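Activated BY transcription factor SSRB (Salmonella enterica, PDB 2WNW) is a glycosyl hydrolase of family 30, built from a TIM-barrel domain joined to a beta-sandwich domain. Local coordinates at residues A[199-202]-A[203-207]; A[254-257]-A[258-262]; A[411-414]-A[415-419]. All coordinates share one frame; numbering follows the deposited sequence.

Contact 1 of 3, residues A[199-202]-A[203-207]; sequences AVKT and WDSCL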
loop_
_atom_site.group_PDB
_atom_site.type_symbol
_atom_site.label_atom_id
_atom_site.label_comp_id
_atom_site.label_asym_id
_atom_site.label_seq_id
_atom_site.Cartn_x
_atom_site.Cartn_y
_atom_site.Cartn_z
ATOM N N ALA A 199 14.833 23.284 3.446
ATOM C CA ALA A 199 14.060 24.250 2.677
ATOM C C ALA A 199 14.182 25.715 3.072
ATOM O O ALA A 199 13.959 26.094 4.223
ATOM C CB ALA A 199 12.588 23.848 2.686
ATOM N N VAL A 200 14.528 26.539 2.092
ATOM C CA VAL A 200 14.627 27.972 2.308
ATOM C C VAL A 200 13.216 28.523 2.101
ATOM O O VAL A 200 12.552 28.175 1.129
ATOM C CB VAL A 200 15.558 28.640 1.275
ATOM C CG1 VAL A 200 15.531 30.149 1.462
ATOM C CG2 VAL A 200 16.981 28.103 1.418
ATOM N N LYS A 201 12.755 29.364 3.019
ATOM C CA LYS A 201 11.427 29.964 2.906
ATOM C C LYS A 201 11.565 31.479 3.032
ATOM O O LYS A 201 12.546 31.958 3.590
ATOM C CB LYS A 201 10.516 29.452 4.025
ATOM C CG LYS A 201 10.278 27.948 4.017
ATOM C CD LYS A 201 9.479 27.528 2.795
ATOM C CE LYS A 201 9.150 26.048 2.838
ATOM N NZ LYS A 201 8.418 25.622 1.613
ATOM N N THR A 202 10.594 32.230 2.515
ATOM C CA THR A 202 10.640 33.685 2.629
ATOM C C THR A 202 10.340 34.049 4.081
ATOM O O THR A 202 10.521 35.194 4.503
ATOM C CB THR A 202 9.598 34.371 1.719
ATOM O OG1 THR A 202 8.295 33.861 2.015
ATOM C CG2 THR A 202 9.923 34.124 0.252
ATOM N N TRP A 203 9.864 33.064 4.838
ATOM C CA TRP A 203 9.569 33.257 6.252
ATOM C C TRP A 203 10.618 32.520 7.087
ATOM O O TRP A 203 11.633 32.083 6.555
ATOM C CB TRP A 203 8.158 32.762 6.583
ATOM C CG TRP A 203 7.860 31.351 6.155
ATOM C CD1 TRP A 203 8.287 30.200 6.754
ATOM C CD2 TRP A 203 7.036 30.948 5.053
ATOM N NE1 TRP A 203 7.777 29.105 6.095
ATOM C CE2 TRP A 203 7.007 29.536 5.046
ATOM C CE3 TRP A 203 6.320 31.645 4.069
ATOM C CZ2 TRP A 203 6.286 28.803 4.091
ATOM C CZ3 TRP A 203 5.604 30.918 3.120
ATOM C CH2 TRP A 203 5.594 29.510 3.141
ATOM N N ASP A 204 10.373 32.386 8.386
ATOM C CA ASP A 204 11.316 31.731 9.295
ATOM C C ASP A 204 11.764 30.358 8.805
ATOM O O ASP A 204 10.950 29.455 8.625
ATOM C CB ASP A 204 10.682 31.605 10.676
ATOM C CG ASP A 204 10.118 32.919 11.170
ATOM O OD1 ASP A 204 10.771 33.573 12.012
ATOM O OD2 ASP A 204 9.026 33.304 10.695
ATOM N N SER A 205 13.067 30.209 8.601
ATOM C CA SER A 205 13.634 28.955 8.122
ATOM C C SER A 205 15.133 28.901 8.412
ATOM O O SER A 205 15.765 29.928 8.640
ATOM C CB SER A 205 13.375 28.813 6.617
ATOM O OG SER A 205 13.761 29.987 5.918
ATOM N N CYS A 206 15.695 27.699 8.402
ATOM C CA CYS A 206 17.116 27.513 8.677
ATOM C C CYS A 206 17.535 26.163 8.112
ATOM O O CYS A 206 16.847 25.163 8.316
ATOM C CB CYS A 206 17.359 27.553 10.189
ATOM S SG CYS A 206 19.097 27.536 10.683
ATOM N N LEU A 207 18.664 26.133 7.409
ATOM C CA LEU A 207 19.151 24.904 6.794
ATOM C C LEU A 207 20.188 24.145 7.613
ATOM O O LEU A 207 21.052 24.738 8.255
ATOM C CB LEU A 207 19.762 25.209 5.425
ATOM C CG LEU A 207 18.910 25.942 4.391
ATOM C CD1 LEU A 207 19.770 26.241 3.169
ATOM C CD2 LEU A 207 17.704 25.098 4.009
HETATM O O HOH W 1 13.386 25.800 7.047
#

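Contact 2 of 3, residues A[254-257]-A[258-262]; sequences ADEA and NYKGI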
loop_
_atom_site.group_PDB
_atom_site.type_symbol
_atom_site.label_atom_id
_atom_site.label_comp_id
_atom_site.label_asym_id
_atom_site.label_seq_id
_atom_site.Cartn_x
_atom_site.Cartn_y
_atom_site.Cartn_z
ATOM N N ALA A 254 22.940 5.705 9.802
ATOM C CA ALA A 254 24.084 4.886 9.430
ATOM C C ALA A 254 25.056 4.968 10.604
ATOM O O ALA A 254 25.875 4.074 10.822
ATOM C CB ALA A 254 24.736 5.431 8.168
ATOM N N ASP A 255 24.938 6.055 11.362
ATOM C CA ASP A 255 25.779 6.312 12.526
ATOM C C ASP A 255 25.133 5.742 13.787
ATOM O O ASP A 255 24.021 6.119 14.146
ATOM C CB ASP A 255 25.979 7.820 12.683
ATOM C CG ASP A 255 26.936 8.172 13.804
ATOM O OD1 ASP A 255 26.692 7.766 14.958
ATOM O OD2 ASP A 255 27.936 8.867 13.526
ATOM N N GLU A 256 25.842 4.842 14.462
ATOM C CA GLU A 256 25.328 4.216 15.677
ATOM C C GLU A 256 24.902 5.221 16.749
ATOM O O GLU A 256 23.905 5.011 17.442
ATOM C CB GLU A 256 26.376 3.263 16.263
ATOM C CG GLU A 256 25.980 2.652 17.603
ATOM C CD GLU A 256 27.062 1.756 18.188
ATOM O OE1 GLU A 256 26.925 1.342 19.360
ATOM O OE2 GLU A 256 28.048 1.462 17.476
ATOM N N ALA A 257 25.659 6.303 16.891
ATOM C CA ALA A 257 25.344 7.322 17.888
ATOM C C ALA A 257 23.997 7.979 17.598
ATOM O O ALA A 257 23.229 8.277 18.517
ATOM C CB ALA A 257 26.445 8.374 17.928
ATOM N N ASN A 258 23.714 8.202 16.317
ATOM C CA ASN A 258 22.453 8.816 15.923
ATOM C C ASN A 258 21.304 7.856 16.179
ATOM O O ASN A 258 20.247 8.252 16.667
ATOM C CB ASN A 258 22.475 9.198 14.445
ATOM C CG ASN A 258 23.465 10.297 14.149
ATOM O OD1 ASN A 258 23.856 11.051 15.043
ATOM N ND2 ASN A 258 23.865 10.411 12.887
ATOM N N TYR A 259 21.517 6.587 15.850
ATOM C CA TYR A 259 20.487 5.583 16.056
ATOM C C TYR A 259 20.084 5.546 17.526
ATOM O O TYR A 259 18.900 5.482 17.853
ATOM C CB TYR A 259 20.987 4.200 15.632
ATOM C CG TYR A 259 19.911 3.147 15.734
ATOM C CD1 TYR A 259 18.992 2.960 14.702
ATOM C CD2 TYR A 259 19.758 2.396 16.898
ATOM C CE1 TYR A 259 17.943 2.050 14.829
ATOM C CE2 TYR A 259 18.712 1.488 17.037
ATOM C CZ TYR A 259 17.808 1.320 16.000
ATOM O OH TYR A 259 16.765 0.435 16.147
ATOM N N LYS A 260 21.073 5.599 18.412
ATOM C CA LYS A 260 20.809 5.560 19.845
ATOM C C LYS A 260 20.192 6.832 20.418
ATOM O O LYS A 260 19.397 6.768 21.355
ATOM C CB LYS A 260 22.098 5.249 20.615
ATOM C CG LYS A 260 22.630 3.844 20.394
ATOM C CD LYS A 260 23.869 3.584 21.241
ATOM C CE LYS A 260 24.343 2.145 21.092
ATOM N NZ LYS A 260 25.544 1.862 21.932
ATOM N N GLY A 261 20.539 7.984 19.854
ATOM C CA GLY A 261 20.023 9.231 20.395
ATOM C C GLY A 261 18.793 9.851 19.761
ATOM O O GLY A 261 18.237 10.803 20.308
ATOM N N ILE A 262 18.354 9.319 18.626
ATOM C CA ILE A 262 17.192 9.867 17.931
ATOM C C ILE A 262 16.035 8.865 17.923
ATOM O O ILE A 262 16.219 7.704 17.560
ATOM C CB ILE A 262 17.593 10.257 16.498
ATOM C CG1 ILE A 262 18.657 11.360 16.565
ATOM C CG2 ILE A 262 16.377 10.704 15.703
ATOM C CD1 ILE A 262 19.261 11.723 15.231
#

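Contact 3 of 3, residues A[411-414]-A[415-419]; sequences NRDV and QERRC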
loop_
_atom_site.group_PDB
_atom_site.type_symbol
_atom_site.label_atom_id
_atom_site.label_comp_id
_atom_site.label_asym_id
_atom_site.label_seq_id
_atom_site.Cartn_x
_atom_site.Cartn_y
_atom_site.Cartn_z
ATOM N N ASN A 411 -14.886 6.440 1.242
ATOM C CA ASN A 411 -15.176 6.136 -0.156
ATOM C C ASN A 411 -14.801 7.314 -1.056
ATOM O O ASN A 411 -15.529 8.305 -1.118
ATOM C CB ASN A 411 -16.668 5.809 -0.321
ATOM C CG ASN A 411 -17.068 5.648 -1.773
ATOM O OD1 ASN A 411 -16.233 5.319 -2.616
ATOM N ND2 ASN A 411 -18.350 5.870 -2.076
ATOM N N ARG A 412 -13.675 7.206 -1.763
ATOM C CA ARG A 412 -13.251 8.297 -2.637
ATOM C C ARG A 412 -13.895 8.231 -4.019
ATOM O O ARG A 412 -13.708 9.132 -4.836
ATOM C CB ARG A 412 -11.718 8.325 -2.783
ATOM C CG ARG A 412 -11.129 7.200 -3.616
ATOM C CD ARG A 412 -9.619 7.351 -3.773
ATOM N NE ARG A 412 -9.251 8.579 -4.477
ATOM C CZ ARG A 412 -7.996 8.958 -4.708
ATOM N NH1 ARG A 412 -6.986 8.205 -4.291
ATOM N NH2 ARG A 412 -7.747 10.091 -5.348
ATOM N N ASP A 413 -14.660 7.173 -4.277
ATOM C CA ASP A 413 -15.328 7.013 -5.566
ATOM C C ASP A 413 -16.393 8.103 -5.677
ATOM O O ASP A 413 -16.808 8.681 -4.669
ATOM C CB ASP A 413 -15.992 5.631 -5.658
ATOM C CG ASP A 413 -16.167 5.148 -7.098
ATOM O OD1 ASP A 413 -16.066 5.970 -8.035
ATOM O OD2 ASP A 413 -16.411 3.936 -7.289
ATOM N N VAL A 414 -16.833 8.378 -6.900
ATOM C CA VAL A 414 -17.850 9.394 -7.141
ATOM C C VAL A 414 -19.237 8.761 -7.149
ATOM O O VAL A 414 -20.229 9.413 -7.475
ATOM C CB VAL A 414 -17.618 10.102 -8.489
ATOM C CG1 VAL A 414 -16.294 10.862 -8.457
ATOM C CG2 VAL A 414 -17.623 9.082 -9.613
ATOM N N GLN A 415 -19.292 7.479 -6.802
ATOM C CA GLN A 415 -20.552 6.745 -6.750
ATOM C C GLN A 415 -20.710 6.145 -5.367
ATOM O O GLN A 415 -19.735 5.983 -4.633
ATOM C CB GLN A 415 -20.560 5.577 -7.733
ATOM C CG GLN A 415 -20.348 5.910 -9.179
ATOM C CD GLN A 415 -20.349 4.652 -10.019
ATOM O OE1 GLN A 415 -21.299 3.867 -9.969
ATOM N NE2 GLN A 415 -19.285 4.443 -10.788
ATOM N N GLU A 416 -21.944 5.806 -5.021
ATOM C CA GLU A 416 -22.223 5.167 -3.748
ATOM C C GLU A 416 -21.539 3.805 -3.847
ATOM O O GLU A 416 -21.569 3.174 -4.903
ATOM C CB GLU A 416 -23.730 4.990 -3.588
ATOM C CG GLU A 416 -24.152 4.269 -2.332
ATOM C CD GLU A 416 -25.644 3.983 -2.321
ATOM O OE1 GLU A 416 -26.103 3.187 -3.165
ATOM O OE2 GLU A 416 -26.354 4.560 -1.478
ATOM N N ARG A 417 -20.907 3.355 -2.767
ATOM C CA ARG A 417 -20.227 2.061 -2.785
ATOM C C ARG A 417 -20.601 1.201 -1.586
ATOM O O ARG A 417 -20.986 1.716 -0.537
ATOM C CB ARG A 417 -18.707 2.254 -2.824
ATOM C CG ARG A 417 -18.184 2.908 -4.106
ATOM C CD ARG A 417 -18.503 2.066 -5.336
ATOM N NE ARG A 417 -17.949 0.717 -5.230
ATOM C CZ ARG A 417 -16.687 0.396 -5.499
ATOM N NH1 ARG A 417 -16.282 -0.859 -5.363
ATOM N NH2 ARG A 417 -15.835 1.322 -5.924
ATOM N N ARG A 418 -20.488 -0.112 -1.756
ATOM C CA ARG A 418 -20.815 -1.054 -0.694
ATOM C C ARG A 418 -19.616 -1.889 -0.294
ATOM O O ARG A 418 -18.702 -2.113 -1.086
ATOM C CB ARG A 418 -21.915 -2.011 -1.143
ATOM C CG ARG A 418 -23.267 -1.384 -1.372
ATOM C CD ARG A 418 -24.205 -2.444 -1.901
ATOM N NE ARG A 418 -23.716 -2.974 -3.171
ATOM C CZ ARG A 418 -23.690 -4.265 -3.490
ATOM N NH1 ARG A 418 -24.126 -5.176 -2.629
ATOM N NH2 ARG A 418 -23.227 -4.642 -4.676
ATOM N N CYS A 419 -19.636 -2.362 0.943
ATOM C CA CYS A 419 -18.572 -3.211 1.441
ATOM C C CYS A 419 -19.101 -3.992 2.624
ATOM O O CYS A 419 -20.100 -3.614 3.238
ATOM C CB CYS A 419 -17.358 -2.380 1.865
ATOM S SG CYS A 419 -17.600 -1.327 3.308
HETATM O O HOH W 2 -17.038 5.729 -10.621
#

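Contact 1 of 3, residues A[199-202]-A[203-207]
Two torsions lay the Lys201 chain on the Trp203 indole. Trp203 chi1 of 53° sets CG between its own backbone N and carbonyl carbon, which turns the ring back beside the lysine. Lys201 then bends at chi2 (-67°), and its chain runs over the ring in the direction the ring itself points. Lys201 CB sits over one face, 3.5 Å from the centroid of the Trp203 five-membered ring. This is a CH-pi contact. CG follows over NE1, and Lys201 CD reaches the six-membered ring, 3.7 Å from Trp203 CZ2. The amine end goes on past the ring and has a long, weak ion pair with Glu196.

Ser205 ties the two arms of the turn together. Ser205 OG accepts from Lys201 N at 3.1 Å, with an N-H...O angle of 156°. The same hydroxyl donates to Trp203 O, also at 3.1 Å from Ser205 OG. It has a further partner in Gly159 N, so three bonds grip this buried oxygen. Further back, water 1 accepts from Cys206 N and is placed to donate to Ala199 O. At the open end of the turn, Val200 CG2 meets Leu207 CD1 at 3.8 Å, and Leu207 CD2 lies against Ala199 N.

The segment is a loop between strand 190-192 and helix 210-227 of the TIM barrel. It reverses the chain at Thr202 and Trp203. The neighbouring Asp204 holds Ser92 and His343 with its two carboxylate oxygens. A bound glycerol lies close to the Trp203 side chain, as do Asp94, Gln344 and Asn346 from other loops. With Lys201 over one face of the indole and Ser205 bonded to the carbonyl of the same tryptophan, the contact probably limits the movement of both ring and backbone at this turn.

Contact 2 of 3, residues A[254-257]-A[258-262]
Asp255 and Asn258 meet at the start of helix 256-261. Asp255 is the N-cap residue, and its OD1 accepts from Ala257 N at 2.6 Å and from Asn258 N at 3.3 Å, both weak bonds. Asp255 O takes Tyr259 N at 3.1 Å and, more weakly, Asn258 N. The amide of Asn258 stacks on the carboxylate, their planes 28° apart, with Asn258 ND2 3.4 Å from Asp255 CB. This ND2 donates to Ala252 O, just before this segment.

Ordinary helix bonds follow. Lys260 N donates to Glu256 O, Gly261 N to Ala257 O, and Ile262 N to Asn258 O. On the outer side, Glu256 and Lys260 extend side by side, and Glu256 OE1 receives Lys260 NZ at 3.0 Å on its anti lone pair. This is a salt bridge one helical turn apart.

At the far end, Lys288 NZ donates to the carbonyl oxygens of Tyr259 and Ile262 and makes a cation-pi contact with the Tyr259 ring. Arg222 serves Gly261 O. This short barrel-domain helix thus has partners for amides at its start and carbonyls at its end. Asp255 at the first turn and Lys288 and Arg222 at the last would be expected to suit the helix dipole.

Contact 3 of 3, residues A[411-414]-A[415-419]
The backbone leaves strand 405-411 at Asn411, turns through Arg412 to Glu416, and enters strand 417-423, with the CA atoms of Asn411 and Arg417 7.0 Å apart. Asn411 works from inside this loop. Its CG is anti to the backbone N (chi1 173°), which carries the amide across the loop. Asn411 ND2 donates to Gln415 O at 2.9 Å, with an N-H...O angle of 161°, in the plane of both the amide and the carbonyl. Asn411 OD1 accepts from Asp413 N, also at 2.9 Å, which makes an Asx turn; this donor stands well above the carbonyl plane. ND2 also donates to Pro433 O. With OD1 on Asp413 N, both ends of the buried amide have partners.

The loop belongs to the beta-sandwich domain. It joins two strands that do not pair with each other: 405-411 lies beside 393-399 and 437-442, while 417-423 lies beside 426-432 and 33-37. Leu393 of strand 393-399 packs against both Asn411 and Arg417.

Arg417 bends at chi2 and chi3, and this curls its guanidinium back toward Asp413. Arg417 NH2 gives a salt bridge to Asp413 OD2 at 3.0 Å. OD2 comes to the edge of the guanidinium, but the carboxylate plane is turned 81° from it, and a single nitrogen makes the bond. NH1 reaches Tyr389 and Asp390, so the guanidinium has two acids, Asp413 and Asp390, as salt-bridge partners. On the way, Arg417 CG passes 3.4 Å from Asn411 OD1, with the amide and guanidinium planes nearly perpendicular. The other carboxylate oxygen, Asp413 OD1, accepts from Val414 N at 2.8 Å. It also accepts a hydrogen bond from water 2, which in turn accepts from Gln415 NE2.

All three are surface contacts within single stretches of chain; in each, one of the touching residues is buried: Ser205, Asn258 and Asn411. Contacts 1 and 2 belong to the TIM-barrel domain, with centres about 26 Å apart, and both lie near helix 210-227: contact 1 in the loop leading to it, contact 2 packed on it. Contact 3 is in the beta sandwich, its centre about 41 and 45 Å from those of contacts 1 and 2. Contact 1 combines a lysine chain on an indole with a serine hub and has no salt bridge. Contacts 2 and 3 each have one, along a helix and across an interstrand loop. Backbone helix bonds dominate contact 2; side chains shape contact 3.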